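Local atomic coordinates of acetyl transferase (Salmonella typhimurium, PDB entry 1S7K), a protein that transfers an acetyl group, with coenzyme A as the probable carrier, to the N-terminal amine of ribosomal protein L7/L12, as a GNAT-family acetyltransferase. Residues A[113-121]-A[146-154]; A[26-34]-A[100-108]. All coordinates share one frame; numbering follows the deposited sequence.

The two contacts lie in one GNAT domain, their centres about 19 Å apart, and are joined by the run of chain from strand 96-103 into helix 112-127. Contact 2 sets helix 24-33 against the end of that strand; contact 1 pairs helix 112-127 with helix 142-150. They touch where Tyr101 and Leu103 meet the helices: Met113 CB lies 4.1 Å from Leu103 CD1, and Val147 CG2 3.6 Å from Tyr101 OH. Tyr101, Leu103, Met113, Ser114 and Arg150 all bind coenzyme A in a complex of this protein, though no cofactor is bound here. Both contacts therefore contribute residues to the cofactor site, which Gly109, Gly111 and Ile112 continue in the chain between them.

Contact 1: residues A[113-121]-A[146-154]; sequences MSQSLQALM and AVARRNHFT
Ser114 and Asn151 make the central polar link between segments 113-121 and 146-154. Asn151 ND2 gives a nearly straight hydrogen bond to Ser114 OG at 2.8 Å, with the hydroxyl in the amide plane. Ser114, whose short hydroxyl suits this close approach, is also among the residues that bind coenzyme A. At the other end of the same amide, Gln118 NE2 reaches OD1 at 3.0 Å, a weak, bent bond between amides whose planes stand 80° apart. Alongside, on the side facing the sheet, Leu117 CD2 rests 3.9 Å from Phe153 CE1, and Met121 SD makes an oblique Met-aromatic contact with the same ring, 3.6 Å from CZ. Val147 CG1 packs against Met113 CG.

Its own helix positions the asparagine: with CG beside its backbone N (chi1 -65°), ND2 can also donate to Val147 O at 2.7 Å, so both N-H groups are used, fixing the amide's rotation. The helix ends in a Schellman motif, with His152 as C-prime, and the chain turns Phe153 inward. Segments 113-121 and 146-150 cross at -54° on one face of the GNAT sheet, Leu117 and Phe153 both covering Ile99 of strand 96-103 and Ile135 of strand 132-138.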
loop_
_atom_site.group_PDB
_atom_site.type_symbol
_atom_site.label_atom_id
_atom_site.label_comp_id
_atom_site.label_asym_id
_atom_site.label_seq_id
_atom_site.Cartn_x
_atom_site.Cartn_y
_atom_site.Cartn_z
ATOM N N MET A 113 -0.072 -23.924 2.937
ATOM C CA MET A 113 -0.382 -22.470 2.896
ATOM C C MET A 113 -1.840 -22.320 2.507
ATOM O O MET A 113 -2.561 -21.549 3.126
ATOM C CB MET A 113 0.553 -21.755 1.915
ATOM C CG MET A 113 0.262 -20.294 1.654
ATOM S SD MET A 113 0.016 -19.312 3.108
ATOM C CE MET A 113 1.226 -19.604 3.954
ATOM N N SER A 114 -2.303 -23.085 1.535
ATOM C CA SER A 114 -3.739 -22.946 1.122
ATOM C C SER A 114 -4.722 -23.240 2.279
ATOM O O SER A 114 -5.684 -22.490 2.477
ATOM C CB SER A 114 -4.036 -23.878 -0.042
ATOM O OG SER A 114 -3.373 -23.427 -1.230
ATOM N N GLN A 115 -4.466 -24.292 3.042
ATOM C CA GLN A 115 -5.373 -24.626 4.122
ATOM C C GLN A 115 -5.184 -23.637 5.226
ATOM O O GLN A 115 -6.175 -23.158 5.799
ATOM C CB GLN A 115 -5.141 -26.070 4.652
ATOM C CG GLN A 115 -5.519 -27.136 3.655
ATOM C CD GLN A 115 -5.457 -28.508 4.237
ATOM O OE1 GLN A 115 -6.484 -29.258 4.264
ATOM N NE2 GLN A 115 -4.291 -28.871 4.721
ATOM N N SER A 116 -3.933 -23.250 5.489
ATOM C CA SER A 116 -3.710 -22.283 6.580
ATOM C C SER A 116 -4.354 -20.933 6.263
ATOM O O SER A 116 -4.978 -20.282 7.118
ATOM C CB SER A 116 -2.210 -22.063 6.817
ATOM O OG SER A 116 -1.687 -23.245 7.411
ATOM N N LEU A 117 -4.225 -20.523 5.011
ATOM C CA LEU A 117 -4.788 -19.206 4.637
ATOM C C LEU A 117 -6.310 -19.214 4.661
ATOM O O LEU A 117 -6.900 -18.266 5.181
ATOM C CB LEU A 117 -4.252 -18.785 3.278
ATOM C CG LEU A 117 -4.831 -17.476 2.717
ATOM C CD1 LEU A 117 -4.563 -16.282 3.679
ATOM C CD2 LEU A 117 -4.210 -17.249 1.330
ATOM N N GLN A 118 -6.962 -20.293 4.216
ATOM C CA GLN A 118 -8.422 -20.276 4.245
ATOM C C GLN A 118 -8.894 -20.212 5.682
ATOM O O GLN A 118 -9.877 -19.510 5.992
ATOM C CB GLN A 118 -9.007 -21.518 3.568
ATOM C CG GLN A 118 -8.471 -21.644 2.147
ATOM C CD GLN A 118 -9.430 -22.419 1.290
ATOM O OE1 GLN A 118 -10.147 -23.310 1.810
ATOM N NE2 GLN A 118 -9.487 -22.100 -0.004
ATOM N N ALA A 119 -8.155 -20.881 6.571
ATOM C CA ALA A 119 -8.544 -20.899 7.979
ATOM C C ALA A 119 -8.371 -19.531 8.595
ATOM O O ALA A 119 -9.248 -19.068 9.335
ATOM C CB ALA A 119 -7.699 -21.920 8.767
ATOM N N LEU A 120 -7.248 -18.887 8.256
ATOM C CA LEU A 120 -6.921 -17.575 8.804
ATOM C C LEU A 120 -7.943 -16.548 8.367
ATOM O O LEU A 120 -8.383 -15.749 9.202
ATOM C CB LEU A 120 -5.504 -17.138 8.397
ATOM C CG LEU A 120 -5.065 -15.730 8.775
ATOM C CD1 LEU A 120 -5.176 -15.581 10.311
ATOM C CD2 LEU A 120 -3.616 -15.439 8.232
ATOM N N MET A 121 -8.312 -16.563 7.078
ATOM C CA MET A 121 -9.291 -15.612 6.532
ATOM C C MET A 121 -10.682 -15.806 7.162
ATOM O O MET A 121 -11.355 -14.860 7.550
ATOM C CB MET A 121 -9.361 -15.755 5.007
ATOM C CG MET A 121 -8.023 -15.334 4.335
ATOM S SD MET A 121 -8.250 -15.318 2.484
ATOM C CE MET A 121 -8.770 -17.021 2.196
ATOM N N ALA A 146 -0.321 -19.473 -7.906
ATOM C CA ALA A 146 -1.123 -20.659 -7.728
ATOM C C ALA A 146 -1.885 -20.641 -6.381
ATOM O O ALA A 146 -3.057 -21.071 -6.313
ATOM C CB ALA A 146 -0.225 -21.915 -7.898
ATOM N N VAL A 147 -1.256 -20.123 -5.314
ATOM C CA VAL A 147 -1.954 -20.028 -4.019
ATOM C C VAL A 147 -3.153 -19.107 -4.227
ATOM O O VAL A 147 -4.263 -19.425 -3.839
ATOM C CB VAL A 147 -1.001 -19.441 -2.904
ATOM C CG1 VAL A 147 -1.779 -19.132 -1.662
ATOM C CG2 VAL A 147 0.090 -20.508 -2.538
ATOM N N ALA A 148 -2.923 -17.967 -4.869
ATOM C CA ALA A 148 -4.031 -17.052 -5.071
ATOM C C ALA A 148 -5.192 -17.725 -5.802
ATOM O O ALA A 148 -6.362 -17.662 -5.356
ATOM C CB ALA A 148 -3.569 -15.810 -5.769
ATOM N N ARG A 149 -4.893 -18.432 -6.875
ATOM C CA ARG A 149 -5.974 -19.091 -7.623
ATOM C C ARG A 149 -6.638 -20.249 -6.905
ATOM O O ARG A 149 -7.837 -20.372 -6.976
ATOM C CB ARG A 149 -5.467 -19.548 -9.008
ATOM C CG ARG A 149 -5.100 -18.366 -9.951
ATOM C CD ARG A 149 -4.737 -18.976 -11.340
ATOM N NE ARG A 149 -3.663 -19.943 -11.185
ATOM C CZ ARG A 149 -2.405 -19.726 -11.564
ATOM N NH1 ARG A 149 -2.067 -18.571 -12.143
ATOM N NH2 ARG A 149 -1.483 -20.646 -11.329
ATOM N N ARG A 150 -5.886 -21.104 -6.223
ATOM C CA ARG A 150 -6.439 -22.243 -5.486
ATOM C C ARG A 150 -7.326 -21.796 -4.313
ATOM O O ARG A 150 -8.144 -22.574 -3.840
ATOM C CB ARG A 150 -5.332 -23.100 -4.860
ATOM C CG ARG A 150 -4.409 -23.790 -5.814
ATOM C CD ARG A 150 -4.891 -25.179 -6.233
ATOM N NE ARG A 150 -4.053 -25.586 -7.355
ATOM C CZ ARG A 150 -4.151 -26.731 -7.998
ATOM N NH1 ARG A 150 -5.063 -27.627 -7.632
ATOM N NH2 ARG A 150 -3.332 -26.971 -9.018
ATOM N N ASN A 151 -7.133 -20.560 -3.826
ATOM C CA ASN A 151 -7.887 -20.098 -2.707
ATOM C C ASN A 151 -8.963 -19.086 -3.072
ATOM O O ASN A 151 -9.387 -18.292 -2.261
ATOM C CB ASN A 151 -6.891 -19.635 -1.665
ATOM C CG ASN A 151 -6.067 -20.834 -1.157
ATOM O OD1 ASN A 151 -6.523 -21.532 -0.245
ATOM N ND2 ASN A 151 -4.896 -21.127 -1.804
ATOM N N HIS A 152 -9.335 -19.163 -4.332
ATOM C CA HIS A 152 -10.441 -18.413 -4.942
ATOM C C HIS A 152 -10.329 -16.916 -4.888
ATOM O O HIS A 152 -11.342 -16.219 -4.635
ATOM C CB HIS A 152 -11.740 -18.863 -4.270
ATOM C CG HIS A 152 -11.764 -20.330 -3.966
ATOM N ND1 HIS A 152 -11.815 -21.293 -4.951
ATOM C CD2 HIS A 152 -11.632 -20.997 -2.790
ATOM C CE1 HIS A 152 -11.709 -22.496 -4.403
ATOM N NE2 HIS A 152 -11.596 -22.343 -3.096
ATOM N N PHE A 153 -9.103 -16.402 -5.059
ATOM C CA PHE A 153 -8.926 -14.955 -5.091
ATOM C C PHE A 153 -9.256 -14.494 -6.518
ATOM O O PHE A 153 -9.036 -15.231 -7.490
ATOM C CB PHE A 153 -7.473 -14.548 -4.778
ATOM C CG PHE A 153 -7.105 -14.577 -3.303
ATOM C CD1 PHE A 153 -7.069 -15.768 -2.589
ATOM C CD2 PHE A 153 -6.834 -13.384 -2.619
ATOM C CE1 PHE A 153 -6.770 -15.774 -1.222
ATOM C CE2 PHE A 153 -6.536 -13.360 -1.261
ATOM C CZ PHE A 153 -6.507 -14.558 -0.546
ATOM N N THR A 154 -9.741 -13.269 -6.665
ATOM C CA THR A 154 -10.056 -12.753 -7.992
ATOM C C THR A 154 -8.910 -11.854 -8.392
ATOM O O THR A 154 -8.464 -11.071 -7.558
ATOM C CB THR A 154 -11.353 -11.910 -7.933
ATOM O OG1 THR A 154 -12.446 -12.787 -7.619
ATOM C CG2 THR A 154 -11.588 -11.233 -9.317
#

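Contact 2: residues A[26-34]-A[100-108]; sequences ALHQLVLKN and GYWLDESFQ
Asp104 OD1 is gripped from two sides by the end of segment 26-34. Lys33 NZ comes in at 2.6 Å on the syn lone pair, completing a salt bridge, while Asn34 ND2 donates at 2.9 Å to the anti lone pair. The lysine gets there by an extended chain with CG anti to the backbone N (chi1 180°), and its ammonium makes a longer salt bridge to Glu105 OE1 at 3.6 Å; the two carboxylates should favour its charged form. Asn34 works with both ends of its amide: ND2 also donates back to Leu30 O, and OD1 accepts from Glu105 N at 3.0 Å. Its amide plane stands 86° from the Asp104 carboxylate. An asparagine suits this place, donating to a carboxylate and accepting from a backbone N-H at once.

Here strand 96-103 of the GNAT sheet turns toward the coenzyme A-binding residues Gly109 and Gly111. Asp104 shapes that turn with its other oxygen: OD2 accepts from Ser106 N, 2.8 Å away, in an Asx turn, and from Ser106 OG.

Beside this cluster, apolar groups of the helix meet the indole of Trp102: Leu30 CB at its edge, Leu27 CD1 obliquely, 3.7 Å from CZ2, and Val31 CG2 near the same atom. Asn34 ND2 also lies at the ring edge, and Leu30 CD1 against the carboxylate, 3.6 Å from Asp104 OD1. Leu27 and Trp102 both pack on Val84 of strand 80-91.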
loop_
_atom_site.group_PDB
_atom_site.type_symbol
_atom_site.label_atom_id
_atom_site.label_comp_id
_atom_site.label_asym_id
_atom_site.label_seq_id
_atom_site.Cartn_x
_atom_site.Cartn_y
_atom_site.Cartn_z
ATOM N N ALA A 26 13.958 -20.823 17.140
ATOM C CA ALA A 26 13.653 -21.800 16.094
ATOM C C ALA A 26 13.444 -21.213 14.681
ATOM O O ALA A 26 13.859 -21.769 13.646
ATOM C CB ALA A 26 12.423 -22.559 16.527
ATOM N N LEU A 27 12.749 -20.093 14.634
ATOM C CA LEU A 27 12.511 -19.479 13.326
ATOM C C LEU A 27 13.833 -19.047 12.717
ATOM O O LEU A 27 14.072 -19.262 11.523
ATOM C CB LEU A 27 11.608 -18.273 13.486
ATOM C CG LEU A 27 11.350 -17.417 12.241
ATOM C CD1 LEU A 27 10.591 -18.162 11.102
ATOM C CD2 LEU A 27 10.576 -16.230 12.770
ATOM N N HIS A 28 14.693 -18.463 13.559
ATOM C CA HIS A 28 15.995 -17.989 13.095
ATOM C C HIS A 28 16.680 -19.152 12.438
ATOM O O HIS A 28 17.313 -18.995 11.421
ATOM C CB HIS A 28 16.870 -17.470 14.248
ATOM C CG HIS A 28 18.138 -16.788 13.793
ATOM N ND1 HIS A 28 18.170 -15.917 12.718
ATOM C CD2 HIS A 28 19.397 -16.801 14.302
ATOM C CE1 HIS A 28 19.392 -15.426 12.590
ATOM N NE2 HIS A 28 20.158 -15.943 13.539
ATOM N N GLN A 29 16.554 -20.331 13.038
ATOM C CA GLN A 29 17.173 -21.521 12.472
ATOM C C GLN A 29 16.653 -21.790 11.062
ATOM O O GLN A 29 17.417 -22.134 10.168
ATOM C CB GLN A 29 16.869 -22.728 13.353
ATOM C CG GLN A 29 17.725 -22.824 14.599
ATOM C CD GLN A 29 19.124 -23.318 14.263
ATOM O OE1 GLN A 29 20.037 -22.516 14.042
ATOM N NE2 GLN A 29 19.284 -24.655 14.181
ATOM N N LEU A 30 15.336 -21.669 10.880
ATOM C CA LEU A 30 14.714 -21.901 9.579
ATOM C C LEU A 30 15.078 -20.759 8.624
ATOM O O LEU A 30 15.348 -21.001 7.441
ATOM C CB LEU A 30 13.185 -21.993 9.745
ATOM C CG LEU A 30 12.436 -23.023 8.882
ATOM C CD1 LEU A 30 13.100 -24.382 9.036
ATOM C CD2 LEU A 30 10.974 -23.091 9.296
ATOM N N VAL A 31 15.074 -19.517 9.130
ATOM C CA VAL A 31 15.450 -18.354 8.288
ATOM C C VAL A 31 16.791 -18.676 7.648
ATOM O O VAL A 31 16.953 -18.706 6.413
ATOM C CB VAL A 31 15.677 -17.075 9.107
ATOM C CG1 VAL A 31 16.506 -16.095 8.297
ATOM C CG2 VAL A 31 14.361 -16.463 9.511
ATOM N N LEU A 32 17.745 -18.937 8.537
ATOM C CA LEU A 32 19.097 -19.270 8.151
ATOM C C LEU A 32 19.110 -20.436 7.191
ATOM O O LEU A 32 19.776 -20.398 6.173
ATOM C CB LEU A 32 19.900 -19.636 9.391
ATOM C CG LEU A 32 21.385 -19.700 9.143
ATOM C CD1 LEU A 32 21.800 -18.570 8.153
ATOM C CD2 LEU A 32 22.074 -19.584 10.491
ATOM N N LYS A 33 18.363 -21.483 7.533
ATOM C CA LYS A 33 18.316 -22.674 6.707
ATOM C C LYS A 33 17.768 -22.439 5.291
ATOM O O LYS A 33 18.180 -23.113 4.335
ATOM C CB LYS A 33 17.480 -23.746 7.409
ATOM C CG LYS A 33 17.382 -25.031 6.591
ATOM C CD LYS A 33 16.157 -25.861 6.942
ATOM C CE LYS A 33 16.076 -27.020 6.002
ATOM N NZ LYS A 33 14.703 -27.525 5.882
ATOM N N ASN A 34 16.805 -21.528 5.168
ATOM C CA ASN A 34 16.147 -21.218 3.872
ATOM C C ASN A 34 16.626 -19.849 3.327
ATOM O O ASN A 34 16.027 -19.270 2.391
ATOM C CB ASN A 34 14.602 -21.183 4.072
ATOM C CG ASN A 34 13.998 -22.578 4.347
ATOM O OD1 ASN A 34 13.660 -23.294 3.440
ATOM N ND2 ASN A 34 13.900 -22.941 5.603
ATOM N N GLY A 100 1.371 -12.183 3.114
ATOM C CA GLY A 100 2.745 -12.551 2.698
ATOM C C GLY A 100 2.993 -13.925 3.323
ATOM O O GLY A 100 2.351 -14.214 4.284
ATOM N N TYR A 101 3.813 -14.798 2.738
ATOM C CA TYR A 101 4.053 -16.106 3.375
ATOM C C TYR A 101 5.328 -16.706 2.833
ATOM O O TYR A 101 5.829 -16.287 1.775
ATOM C CB TYR A 101 2.927 -17.126 3.057
ATOM C CG TYR A 101 3.115 -17.861 1.703
ATOM C CD1 TYR A 101 3.595 -19.180 1.638
ATOM C CD2 TYR A 101 2.804 -17.237 0.513
ATOM C CE1 TYR A 101 3.754 -19.862 0.380
ATOM C CE2 TYR A 101 2.954 -17.902 -0.748
ATOM C CZ TYR A 101 3.439 -19.213 -0.810
ATOM O OH TYR A 101 3.622 -19.797 -2.083
ATOM N N TRP A 102 5.862 -17.664 3.591
ATOM C CA TRP A 102 6.992 -18.439 3.123
ATOM C C TRP A 102 7.047 -19.733 3.899
ATOM O O TRP A 102 6.778 -19.767 5.104
ATOM C CB TRP A 102 8.306 -17.652 3.156
ATOM C CG TRP A 102 8.837 -17.292 4.416
ATOM C CD1 TRP A 102 8.620 -16.134 5.110
ATOM C CD2 TRP A 102 9.739 -18.090 5.204
ATOM N NE1 TRP A 102 9.348 -16.168 6.321
ATOM C CE2 TRP A 102 10.032 -17.359 6.387
ATOM C CE3 TRP A 102 10.323 -19.357 5.025
ATOM C CZ2 TRP A 102 10.900 -17.863 7.396
ATOM C CZ3 TRP A 102 11.188 -19.856 6.038
ATOM C CH2 TRP A 102 11.459 -19.112 7.191
ATOM N N LEU A 103 7.411 -20.787 3.181
ATOM C CA LEU A 103 7.463 -22.137 3.720
ATOM C C LEU A 103 8.849 -22.743 3.609
ATOM O O LEU A 103 9.542 -22.543 2.590
ATOM C CB LEU A 103 6.525 -23.054 2.909
ATOM C CG LEU A 103 5.043 -22.852 3.142
ATOM C CD1 LEU A 103 4.186 -23.634 2.152
ATOM C CD2 LEU A 103 4.749 -23.289 4.560
ATOM N N ASP A 104 9.230 -23.492 4.641
ATOM C CA ASP A 104 10.495 -24.221 4.624
ATOM C C ASP A 104 10.452 -25.157 3.435
ATOM O O ASP A 104 9.388 -25.632 3.032
ATOM C CB ASP A 104 10.669 -25.085 5.850
ATOM C CG ASP A 104 11.764 -26.114 5.640
ATOM O OD1 ASP A 104 12.938 -25.678 5.640
ATOM O OD2 ASP A 104 11.436 -27.322 5.453
ATOM N N GLU A 105 11.632 -25.459 2.898
ATOM C CA GLU A 105 11.730 -26.300 1.710
ATOM C C GLU A 105 11.029 -27.651 1.746
ATOM O O GLU A 105 10.538 -28.127 0.729
ATOM C CB GLU A 105 13.217 -26.512 1.336
ATOM C CG GLU A 105 14.039 -27.335 2.326
ATOM C CD GLU A 105 15.550 -27.120 2.132
ATOM O OE1 GLU A 105 16.379 -27.807 2.764
ATOM O OE2 GLU A 105 15.911 -26.243 1.340
ATOM N N SER A 106 10.972 -28.291 2.898
ATOM C CA SER A 106 10.339 -29.630 2.972
ATOM C C SER A 106 8.811 -29.566 3.159
ATOM O O SER A 106 8.133 -30.621 3.281
ATOM C CB SER A 106 10.945 -30.430 4.144
ATOM O OG SER A 106 10.749 -29.730 5.354
ATOM N N PHE A 107 8.273 -28.351 3.179
ATOM C CA PHE A 107 6.810 -28.176 3.356
ATOM C C PHE A 107 6.112 -27.413 2.231
ATOM O O PHE A 107 5.010 -26.839 2.427
ATOM C CB PHE A 107 6.503 -27.448 4.653
ATOM C CG PHE A 107 6.962 -28.188 5.890
ATOM C CD1 PHE A 107 8.213 -27.963 6.419
ATOM C CD2 PHE A 107 6.112 -29.078 6.529
ATOM C CE1 PHE A 107 8.627 -28.615 7.599
ATOM C CE2 PHE A 107 6.517 -29.737 7.700
ATOM C CZ PHE A 107 7.769 -29.502 8.232
ATOM N N GLN A 108 6.733 -27.418 1.064
ATOM C CA GLN A 108 6.168 -26.762 -0.095
ATOM C C GLN A 108 5.366 -27.724 -0.971
ATOM O O GLN A 108 5.572 -28.966 -0.940
ATOM C CB GLN A 108 7.298 -26.147 -0.927
ATOM C CG GLN A 108 8.087 -25.080 -0.158
ATOM C CD GLN A 108 9.244 -24.531 -0.993
ATOM O OE1 GLN A 108 9.414 -24.930 -2.131
ATOM N NE2 GLN A 108 10.018 -23.622 -0.441
#